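Local atomic coordinates of type II secretion ATPase XpsE (Xanthomonas campestris, PDB entry 2D28), a protein that belongs to the ATPases of bacterial type II secretion systems and is represented here by its N-terminal domain. Residues Ser50-Ala55 against Arg137-Asp142; Gly104-Trp109 against Thr126-Leu131; Ala111-Asp116 against Leu132-Arg137. The protein carries 1 engineered substitution. All coordinates share one frame; numbering follows the deposited sequence.

Contact 1. Residues Ser50-Ala55 against Arg137-Asp142; sequences SERDHA and RSEIDD
Two helix N-termini meet here, that of helix 51-62 and that of helix 137-147 of the MshEN domain, with segment axes at 97° to each other. Ser50 is the N-cap of the first helix. Ser50 OG accepts from Asp53 N at 3.0 Å. Glu51 reaches across to the first turn of the other helix. Its CG is anti to the carbonyl carbon and the chain runs extended beyond it, which carries the carboxylate to Ser138. Ser138 N donates to Glu51 OE1 at 2.9 Å and meets it from above the carboxylate plane. Ser138 OG donates to the syn lone pair of Glu51 OE2 at 2.6 Å. Both carboxylate oxygens are thus held by one residue. The negative charge lies at the N-terminus of helix 137-147, where the helix dipole would probably stabilise it. Arg137 N is served by a water, which accepts from it at 3.1 Å and donates to Glu51 O at 2.9 Å. His54 lies beside the Arg137 guanidinium, their planes 23° apart. The polar ends of both residues turn to Asp112. At the edge of the guanidinium, in its plane, His54 CD2 lies 3.2 Å from Arg137 NH1.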
loop_
_atom_site.group_PDB
_atom_site.type_symbol
_atom_site.label_atom_id
_atom_site.label_comp_id
_atom_site.label_asym_id
_atom_site.label_seq_id
_atom_site.Cartn_x
_atom_site.Cartn_y
_atom_site.Cartn_z
ATOM N N SER A 50 5.414 12.290 -3.436
ATOM C CA SER A 50 4.331 12.444 -2.452
ATOM C C SER A 50 3.544 11.151 -2.221
ATOM O O SER A 50 3.470 10.284 -3.113
ATOM C CB SER A 50 3.348 13.557 -2.870
ATOM O OG SER A 50 2.484 13.143 -3.940
ATOM N N GLU A 51 2.957 11.032 -1.022
ATOM C CA GLU A 51 2.082 9.900 -0.745
ATOM C C GLU A 51 0.962 9.785 -1.724
ATOM O O GLU A 51 0.636 8.687 -2.182
ATOM C CB GLU A 51 1.490 10.013 0.657
ATOM C CG GLU A 51 2.510 9.731 1.737
ATOM C CD GLU A 51 1.851 9.513 3.124
ATOM O OE1 GLU A 51 0.588 9.523 3.219
ATOM O OE2 GLU A 51 2.620 9.309 4.115
ATOM N N ARG A 52 0.366 10.922 -2.113
ATOM C CA ARG A 52 -0.665 10.896 -3.110
ATOM C C ARG A 52 -0.233 10.331 -4.470
ATOM O O ARG A 52 -0.930 9.483 -5.046
ATOM C CB ARG A 52 -1.323 12.269 -3.278
ATOM C CG ARG A 52 -2.440 12.229 -4.307
ATOM C CD ARG A 52 -3.388 13.459 -4.277
ATOM N NE ARG A 52 -4.088 13.418 -3.021
ATOM C CZ ARG A 52 -5.156 12.646 -2.783
ATOM N NH1 ARG A 52 -5.673 12.650 -1.591
ATOM N NH2 ARG A 52 -5.683 11.870 -3.696
ATOM N N ASP A 53 0.919 10.765 -4.969
ATOM C CA ASP A 53 1.412 10.332 -6.260
ATOM C C ASP A 53 1.903 8.882 -6.188
ATOM O O ASP A 53 1.788 8.171 -7.179
ATOM C CB ASP A 53 2.581 11.167 -6.723
ATOM C CG ASP A 53 2.158 12.554 -7.285
ATOM O OD1 ASP A 53 1.024 12.711 -7.723
ATOM O OD2 ASP A 53 2.951 13.509 -7.274
ATOM N N HIS A 54 2.434 8.477 -5.037
ATOM C CA HIS A 54 2.744 7.063 -4.801
ATOM C C HIS A 54 1.482 6.206 -4.964
ATOM O O HIS A 54 1.426 5.287 -5.840
ATOM C CB HIS A 54 3.428 6.831 -3.454
ATOM C CG HIS A 54 3.647 5.371 -3.168
ATOM N ND1 HIS A 54 3.336 4.397 -4.084
ATOM C CD2 HIS A 54 4.135 4.714 -2.105
ATOM C CE1 HIS A 54 3.612 3.205 -3.579
ATOM N NE2 HIS A 54 4.054 3.366 -2.363
ATOM N N ALA A 55 0.460 6.503 -4.176
ATOM C CA ALA A 55 -0.840 5.796 -4.235
ATOM C C ALA A 55 -1.418 5.802 -5.647
ATOM O O ALA A 55 -1.846 4.747 -6.217
ATOM C CB ALA A 55 -1.863 6.425 -3.246
ATOM N N ARG A 137 -0.603 6.281 2.456
ATOM C CA ARG A 137 0.092 5.685 3.564
ATOM C C ARG A 137 -0.387 6.247 4.910
ATOM O O ARG A 137 -0.680 5.494 5.844
ATOM C CB ARG A 137 1.593 5.895 3.404
ATOM C CG ARG A 137 2.479 5.033 4.408
ATOM C CD ARG A 137 4.003 5.218 4.196
ATOM N NE ARG A 137 4.252 4.989 2.778
ATOM C CZ ARG A 137 4.321 3.797 2.216
ATOM N NH1 ARG A 137 4.371 3.744 0.915
ATOM N NH2 ARG A 137 4.376 2.676 2.954
ATOM N N SER A 138 -0.425 7.566 5.036
ATOM C CA SER A 138 -0.700 8.159 6.337
ATOM C C SER A 138 -2.144 8.014 6.670
ATOM O O SER A 138 -2.538 8.043 7.868
ATOM C CB SER A 138 -0.335 9.659 6.301
ATOM O OG SER A 138 1.088 9.698 6.185
ATOM N N GLU A 139 -3.004 7.955 5.643
ATOM C CA GLU A 139 -4.425 7.732 5.886
ATOM C C GLU A 139 -4.695 6.343 6.462
ATOM O O GLU A 139 -5.560 6.171 7.324
ATOM C CB GLU A 139 -5.247 7.946 4.610
ATOM C CG GLU A 139 -5.195 9.400 4.168
ATOM C CD GLU A 139 -5.985 9.686 2.892
ATOM O OE1 GLU A 139 -6.817 8.883 2.503
ATOM O OE2 GLU A 139 -5.733 10.757 2.342
ATOM N N ILE A 140 -4.013 5.347 5.919
ATOM C CA ILE A 140 -4.042 3.980 6.455
ATOM C C ILE A 140 -3.505 3.974 7.895
ATOM O O ILE A 140 -4.126 3.376 8.791
ATOM C CB ILE A 140 -3.218 3.029 5.558
ATOM C CG1 ILE A 140 -3.874 2.919 4.198
ATOM C CG2 ILE A 140 -3.075 1.654 6.213
ATOM C CD1 ILE A 140 -3.132 2.113 3.198
ATOM N N ASP A 141 -2.358 4.613 8.118
ATOM C CA ASP A 141 -1.794 4.652 9.488
ATOM C C ASP A 141 -2.758 5.255 10.504
ATOM O O ASP A 141 -2.940 4.711 11.572
ATOM C CB ASP A 141 -0.528 5.459 9.491
ATOM C CG ASP A 141 0.558 4.771 8.742
ATOM O OD1 ASP A 141 0.485 3.544 8.436
ATOM O OD2 ASP A 141 1.520 5.415 8.392
ATOM N N ASP A 142 -3.425 6.329 10.086
ATOM C CA ASP A 142 -4.378 7.049 10.916
ATOM C C ASP A 142 -5.552 6.158 11.261
ATOM O O ASP A 142 -5.954 6.044 12.419
ATOM C CB ASP A 142 -4.883 8.290 10.167
ATOM C CG ASP A 142 -3.907 9.448 10.188
ATOM O OD1 ASP A 142 -2.833 9.411 10.807
ATOM O OD2 ASP A 142 -4.134 10.450 9.539
HETATM O O HOH W 1 0.947 6.549 -0.231
#

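Contact 2. Residues Gly104-Trp109 against Thr126-Leu131; sequences GRLDLW and TGLPLL
The Arg105 guanidinium has Leu131 CD1 over one face, 3.7 Å above the centre of its plane. At its edge sits Leu130 O. Arg105 NH2 donates to Leu130 O at 2.8 Å, close to the guanidinium plane, and NE adds a weak bond to the same oxygen. The bend at chi3 (72°) turns the group back over the neighbouring strand. Three backbone bonds join the segments. Leu106 N donates to Pro129 O at 2.8 Å, nearly along the C=O axis. Leu131 N donates to Leu106 O, coming from above the carbonyl plane. Leu108 N donates to Leu131 O at 2.9 Å, almost straight at 174°. Leu106 and Leu130 lie side by side on one face of the sheet, CD2 to CD2 at 4.0 Å. Leu106 CB also meets Leu128 CB, and Val122 of helix 116-126 touches Leu108 and Leu130. On the other face Asp107 runs alongside Leu131, with OD1 3.4 Å from CD2. Its carboxylate pairs with Arg102. Before the strand, Thr126 OG1 accepts from Leu128 N in an ST turn and is also hydrogen-bonded to Val122 O. Parallel pairing of strands 105-110 and 130-134, linked by helix 116-126, is the mark of a beta-alpha-beta unit.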
loop_
_atom_site.group_PDB
_atom_site.type_symbol
_atom_site.label_atom_id
_atom_site.label_comp_id
_atom_site.label_asym_id
_atom_site.label_seq_id
_atom_site.Cartn_x
_atom_site.Cartn_y
_atom_site.Cartn_z
ATOM N N GLY A 104 -17.367 -12.941 0.437
ATOM C CA GLY A 104 -16.337 -13.893 0.695
ATOM C C GLY A 104 -14.903 -13.422 0.499
ATOM O O GLY A 104 -13.952 -14.237 0.532
ATOM N N ARG A 105 -14.735 -12.122 0.317
ATOM C CA ARG A 105 -13.418 -11.507 0.289
ATOM C C ARG A 105 -13.174 -10.451 1.371
ATOM O O ARG A 105 -14.028 -9.640 1.733
ATOM C CB ARG A 105 -13.155 -10.903 -1.079
ATOM C CG ARG A 105 -13.415 -11.874 -2.225
ATOM C CD ARG A 105 -13.114 -11.304 -3.628
ATOM N NE ARG A 105 -11.702 -11.150 -3.923
ATOM C CZ ARG A 105 -11.206 -10.998 -5.158
ATOM N NH1 ARG A 105 -12.016 -10.946 -6.161
ATOM N NH2 ARG A 105 -9.894 -10.927 -5.376
ATOM N N LEU A 106 -11.952 -10.427 1.839
ATOM C CA LEU A 106 -11.475 -9.427 2.775
ATOM C C LEU A 106 -11.001 -8.187 2.049
ATOM O O LEU A 106 -10.032 -8.246 1.264
ATOM C CB LEU A 106 -10.336 -10.046 3.628
ATOM C CG LEU A 106 -9.878 -9.160 4.778
ATOM C CD1 LEU A 106 -10.975 -9.190 5.919
ATOM C CD2 LEU A 106 -8.544 -9.696 5.262
ATOM N N ASP A 107 -11.649 -7.044 2.331
ATOM C CA ASP A 107 -11.230 -5.788 1.818
ATOM C C ASP A 107 -9.988 -5.323 2.585
ATOM O O ASP A 107 -10.036 -5.165 3.821
ATOM C CB ASP A 107 -12.294 -4.731 1.853
ATOM C CG ASP A 107 -13.471 -5.041 0.984
ATOM O OD1 ASP A 107 -13.310 -5.274 -0.239
ATOM O OD2 ASP A 107 -14.621 -5.100 1.443
ATOM N N LEU A 108 -8.883 -5.133 1.870
ATOM C CA LEU A 108 -7.639 -4.698 2.491
ATOM C C LEU A 108 -7.173 -3.421 1.867
ATOM O O LEU A 108 -6.838 -3.365 0.673
ATOM C CB LEU A 108 -6.582 -5.792 2.332
ATOM C CG LEU A 108 -5.270 -5.574 3.074
ATOM C CD1 LEU A 108 -5.543 -5.894 4.523
ATOM C CD2 LEU A 108 -4.075 -6.407 2.555
ATOM N N TRP A 109 -7.079 -2.403 2.696
ATOM C CA TRP A 109 -6.525 -1.135 2.328
ATOM C C TRP A 109 -4.995 -1.226 2.426
ATOM O O TRP A 109 -4.450 -1.551 3.517
ATOM C CB TRP A 109 -7.075 -0.111 3.309
ATOM C CG TRP A 109 -7.212 1.267 2.851
ATOM C CD1 TRP A 109 -7.118 1.735 1.538
ATOM C CD2 TRP A 109 -7.457 2.431 3.655
ATOM N NE1 TRP A 109 -7.307 3.084 1.518
ATOM C CE2 TRP A 109 -7.511 3.533 2.796
ATOM C CE3 TRP A 109 -7.542 2.664 5.030
ATOM C CZ2 TRP A 109 -7.699 4.837 3.258
ATOM C CZ3 TRP A 109 -7.762 3.961 5.473
ATOM C CH2 TRP A 109 -7.806 5.025 4.589
ATOM N N THR A 126 -4.314 -14.954 7.058
ATOM C CA THR A 126 -5.769 -14.818 7.268
ATOM C C THR A 126 -6.488 -16.019 6.731
ATOM O O THR A 126 -7.578 -16.379 7.199
ATOM C CB THR A 126 -6.366 -13.547 6.583
ATOM O OG1 THR A 126 -6.026 -13.564 5.171
ATOM C CG2 THR A 126 -5.749 -12.234 7.142
ATOM N N GLY A 127 -5.895 -16.651 5.743
ATOM C CA GLY A 127 -6.576 -17.677 4.986
ATOM C C GLY A 127 -7.782 -17.191 4.192
ATOM O O GLY A 127 -8.589 -18.011 3.779
ATOM N N LEU A 128 -7.876 -15.889 3.941
ATOM C CA LEU A 128 -9.017 -15.277 3.223
ATOM C C LEU A 128 -8.604 -14.758 1.877
ATOM O O LEU A 128 -7.472 -14.273 1.698
ATOM C CB LEU A 128 -9.634 -14.106 4.009
ATOM C CG LEU A 128 -10.348 -14.567 5.294
ATOM C CD1 LEU A 128 -10.740 -13.408 6.158
ATOM C CD2 LEU A 128 -11.617 -15.454 5.034
ATOM N N PRO A 129 -9.501 -14.842 0.902
ATOM C CA PRO A 129 -9.233 -14.173 -0.372
ATOM C C PRO A 129 -9.341 -12.656 -0.162
ATOM O O PRO A 129 -10.150 -12.204 0.632
ATOM C CB PRO A 129 -10.244 -14.756 -1.335
ATOM C CG PRO A 129 -11.281 -15.476 -0.548
ATOM C CD PRO A 129 -10.747 -15.638 0.890
ATOM N N LEU A 130 -8.415 -11.901 -0.746
ATOM C CA LEU A 130 -8.315 -10.463 -0.559
ATOM C C LEU A 130 -8.896 -9.713 -1.734
ATOM O O LEU A 130 -8.789 -10.185 -2.887
ATOM C CB LEU A 130 -6.829 -10.050 -0.457
ATOM C CG LEU A 130 -5.989 -10.865 0.592
ATOM C CD1 LEU A 130 -4.588 -10.323 0.705
ATOM C CD2 LEU A 130 -6.594 -10.817 1.982
ATOM N N LEU A 131 -9.410 -8.520 -1.439
ATOM C CA LEU A 131 -9.665 -7.496 -2.442
ATOM C C LEU A 131 -8.843 -6.286 -2.013
ATOM O O LEU A 131 -9.035 -5.753 -0.950
ATOM C CB LEU A 131 -11.158 -7.149 -2.519
ATOM C CG LEU A 131 -11.717 -6.430 -3.750
ATOM C CD1 LEU A 131 -11.592 -7.268 -5.020
ATOM C CD2 LEU A 131 -13.162 -6.089 -3.497
#

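Contact 3. Residues Ala111-Asp116 against Leu132-Arg137; sequences ADPYDD and LHVGLR
Asp112 OD1 is gripped by two hydrogen bonds, one from Arg137 NH1 and one with His54 NE2 of helix 51-62. Arg137 NH1 donates to the syn lone pair of Asp112 OD1 at 2.7 Å. Asp112 OD2 takes the second arm of the salt bridge, from Arg137 NH2 at 3.0 Å, met from above the carboxylate plane. The guanidinium therefore holds the carboxylate end-on, with one nitrogen to each oxygen. Both bonds are nearly straight. Both oxygens lie close to the guanidinium plane, although the two flat groups are turned 33° from each other. The CB of Asp112 starts away from the other segment, but with CG anti to the carbonyl carbon the carboxylate comes back to the guanidinium. In Arg137, the bend at chi3 (-52°) brings the guanidinium to the carboxylate. The double grip should fix the rotation of the guanidinium, and the nearby positive charge probably keeps Asp112 ionised. Ala111 CB covers one face of the guanidinium, 3.7 Å above its plane and offset toward the rim. A water donates to Ala111 O at 2.7 Å and to Gly135 O at 2.8 Å, and so satisfies two backbone carbonyls of a buried contact. Pro113 crosses Val134 at about a right angle, with CG 3.9 Å from CG2. A type I turn runs from Asp112 to Asp115, and Asp115 then caps helix 116-126 through Ala118 N. The loop after strand 105-110 is thus set against strand 130-134 and the start of helix 137-147, while Cys58 and Leu62 of helix 51-62 touch Pro113.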
loop_
_atom_site.group_PDB
_atom_site.type_symbol
_atom_site.label_atom_id
_atom_site.label_comp_id
_atom_site.label_asym_id
_atom_site.label_seq_id
_atom_site.Cartn_x
_atom_site.Cartn_y
_atom_site.Cartn_z
ATOM N N ALA A 111 -0.976 0.334 1.340
ATOM C CA ALA A 111 -0.109 1.419 0.823
ATOM C C ALA A 111 0.782 1.025 -0.333
ATOM O O ALA A 111 1.008 1.843 -1.287
ATOM C CB ALA A 111 0.720 2.109 1.951
ATOM N N ASP A 112 1.277 -0.215 -0.246
ATOM C CA ASP A 112 2.279 -0.747 -1.144
ATOM C C ASP A 112 1.796 -2.024 -1.827
ATOM O O ASP A 112 2.304 -3.105 -1.587
ATOM C CB ASP A 112 3.594 -0.969 -0.422
ATOM C CG ASP A 112 4.160 0.297 0.210
ATOM O OD1 ASP A 112 4.056 1.422 -0.373
ATOM O OD2 ASP A 112 4.757 0.244 1.293
ATOM N N PRO A 113 0.868 -1.892 -2.752
ATOM C CA PRO A 113 0.273 -3.075 -3.423
ATOM C C PRO A 113 1.142 -3.837 -4.397
ATOM O O PRO A 113 0.705 -4.901 -4.841
ATOM C CB PRO A 113 -0.954 -2.487 -4.098
ATOM C CG PRO A 113 -0.547 -1.104 -4.414
ATOM C CD PRO A 113 0.243 -0.644 -3.215
ATOM N N TYR A 114 2.322 -3.326 -4.692
ATOM C CA TYR A 114 3.360 -4.012 -5.441
ATOM C C TYR A 114 4.182 -5.002 -4.577
ATOM O O TYR A 114 5.027 -5.686 -5.122
ATOM C CB TYR A 114 4.330 -2.988 -6.032
ATOM C CG TYR A 114 4.966 -2.088 -5.040
ATOM C CD1 TYR A 114 6.112 -2.448 -4.364
ATOM C CD2 TYR A 114 4.370 -0.841 -4.739
ATOM C CE1 TYR A 114 6.680 -1.573 -3.425
ATOM C CE2 TYR A 114 4.884 -0.005 -3.830
ATOM C CZ TYR A 114 6.012 -0.362 -3.156
ATOM O OH TYR A 114 6.477 0.499 -2.206
ATOM N N ASP A 115 3.954 -5.038 -3.252
ATOM C CA ASP A 115 4.804 -5.808 -2.346
ATOM C C ASP A 115 4.183 -7.200 -2.158
ATOM O O ASP A 115 3.338 -7.410 -1.293
ATOM C CB ASP A 115 4.973 -5.047 -1.019
ATOM C CG ASP A 115 5.959 -5.708 -0.098
ATOM O OD1 ASP A 115 6.251 -6.927 -0.298
ATOM O OD2 ASP A 115 6.398 -5.052 0.853
ATOM N N ASP A 116 4.564 -8.092 -3.059
ATOM C CA ASP A 116 4.022 -9.414 -3.092
ATOM C C ASP A 116 4.379 -10.217 -1.803
ATOM O O ASP A 116 3.614 -11.065 -1.402
ATOM C CB ASP A 116 4.461 -10.149 -4.370
ATOM C CG ASP A 116 5.919 -10.296 -4.484
ATOM O OD1 ASP A 116 6.570 -9.294 -4.870
ATOM O OD2 ASP A 116 6.509 -11.394 -4.220
ATOM N N LEU A 132 -7.878 -5.904 -2.849
ATOM C CA LEU A 132 -6.955 -4.856 -2.538
ATOM C C LEU A 132 -7.476 -3.483 -2.935
ATOM O O LEU A 132 -7.993 -3.301 -4.008
ATOM C CB LEU A 132 -5.614 -5.087 -3.220
ATOM C CG LEU A 132 -4.885 -6.381 -2.766
ATOM C CD1 LEU A 132 -3.596 -6.534 -3.588
ATOM C CD2 LEU A 132 -4.686 -6.319 -1.254
ATOM N N HIS A 133 -7.327 -2.513 -2.026
ATOM C CA HIS A 133 -7.681 -1.127 -2.288
ATOM C C HIS A 133 -6.525 -0.238 -1.891
ATOM O O HIS A 133 -5.999 -0.359 -0.753
ATOM C CB HIS A 133 -8.877 -0.754 -1.426
ATOM C CG HIS A 133 -10.084 -1.622 -1.620
ATOM N ND1 HIS A 133 -10.476 -2.570 -0.713
ATOM C CD2 HIS A 133 -11.058 -1.587 -2.549
ATOM C CE1 HIS A 133 -11.584 -3.163 -1.147
ATOM N NE2 HIS A 133 -11.926 -2.612 -2.288
ATOM N N VAL A 134 -6.063 0.599 -2.797
ATOM C CA VAL A 134 -4.879 1.411 -2.527
ATOM C C VAL A 134 -5.323 2.654 -1.703
ATOM O O VAL A 134 -6.368 3.301 -1.959
ATOM C CB VAL A 134 -4.162 1.851 -3.831
ATOM C CG1 VAL A 134 -2.853 2.635 -3.553
ATOM C CG2 VAL A 134 -3.979 0.644 -4.826
ATOM N N GLY A 135 -4.546 2.955 -0.706
ATOM C CA GLY A 135 -4.742 4.136 0.136
ATOM C C GLY A 135 -3.421 4.837 0.417
ATOM O O GLY A 135 -2.312 4.281 0.307
ATOM N N LEU A 136 -3.535 6.131 0.683
ATOM C CA LEU A 136 -2.412 6.957 1.008
ATOM C C LEU A 136 -1.904 6.428 2.414
ATOM O O LEU A 136 -2.689 6.034 3.325
ATOM C CB LEU A 136 -2.782 8.459 1.075
ATOM C CG LEU A 136 -2.729 9.297 -0.224
ATOM C CD1 LEU A 136 -3.836 8.885 -1.190
ATOM C CD2 LEU A 136 -2.902 10.782 0.208
ATOM N N ARG A 137 -0.603 6.281 2.456
ATOM C CA ARG A 137 0.092 5.685 3.564
ATOM C C ARG A 137 -0.387 6.247 4.910
ATOM O O ARG A 137 -0.680 5.494 5.844
ATOM C CB ARG A 137 1.593 5.895 3.404
ATOM C CG ARG A 137 2.479 5.033 4.408
ATOM C CD ARG A 137 4.003 5.218 4.196
ATOM N NE ARG A 137 4.252 4.989 2.778
ATOM C CZ ARG A 137 4.321 3.797 2.216
ATOM N NH1 ARG A 137 4.371 3.744 0.915
ATOM N NH2 ARG A 137 4.376 2.676 2.954
HETATM O O HOH W 2 0.002 4.373 -1.193
#

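In the fold
Arg137 belongs to both contact 1 and contact 3, whose centres are about 9 Å apart. His54 of contact 1 bonds to Asp112 of contact 3, so the two form one polar cluster between helix 51-62 and the start of helix 137-147. Contact 2 lies about 20 Å from contact 1, centre to centre, on the other side of the chain's centre. Strand 130-134 carries the pairing of contact 2 on into contact 3, where His133 N meets Leu108 O at 2.9 Å. Trp109 bridges further, packing on Glu139 and Ile140. A bound cacodylate ion, probably from the crystallisation liquor, lies about 3 Å from the side chain of Leu106 in contact 2.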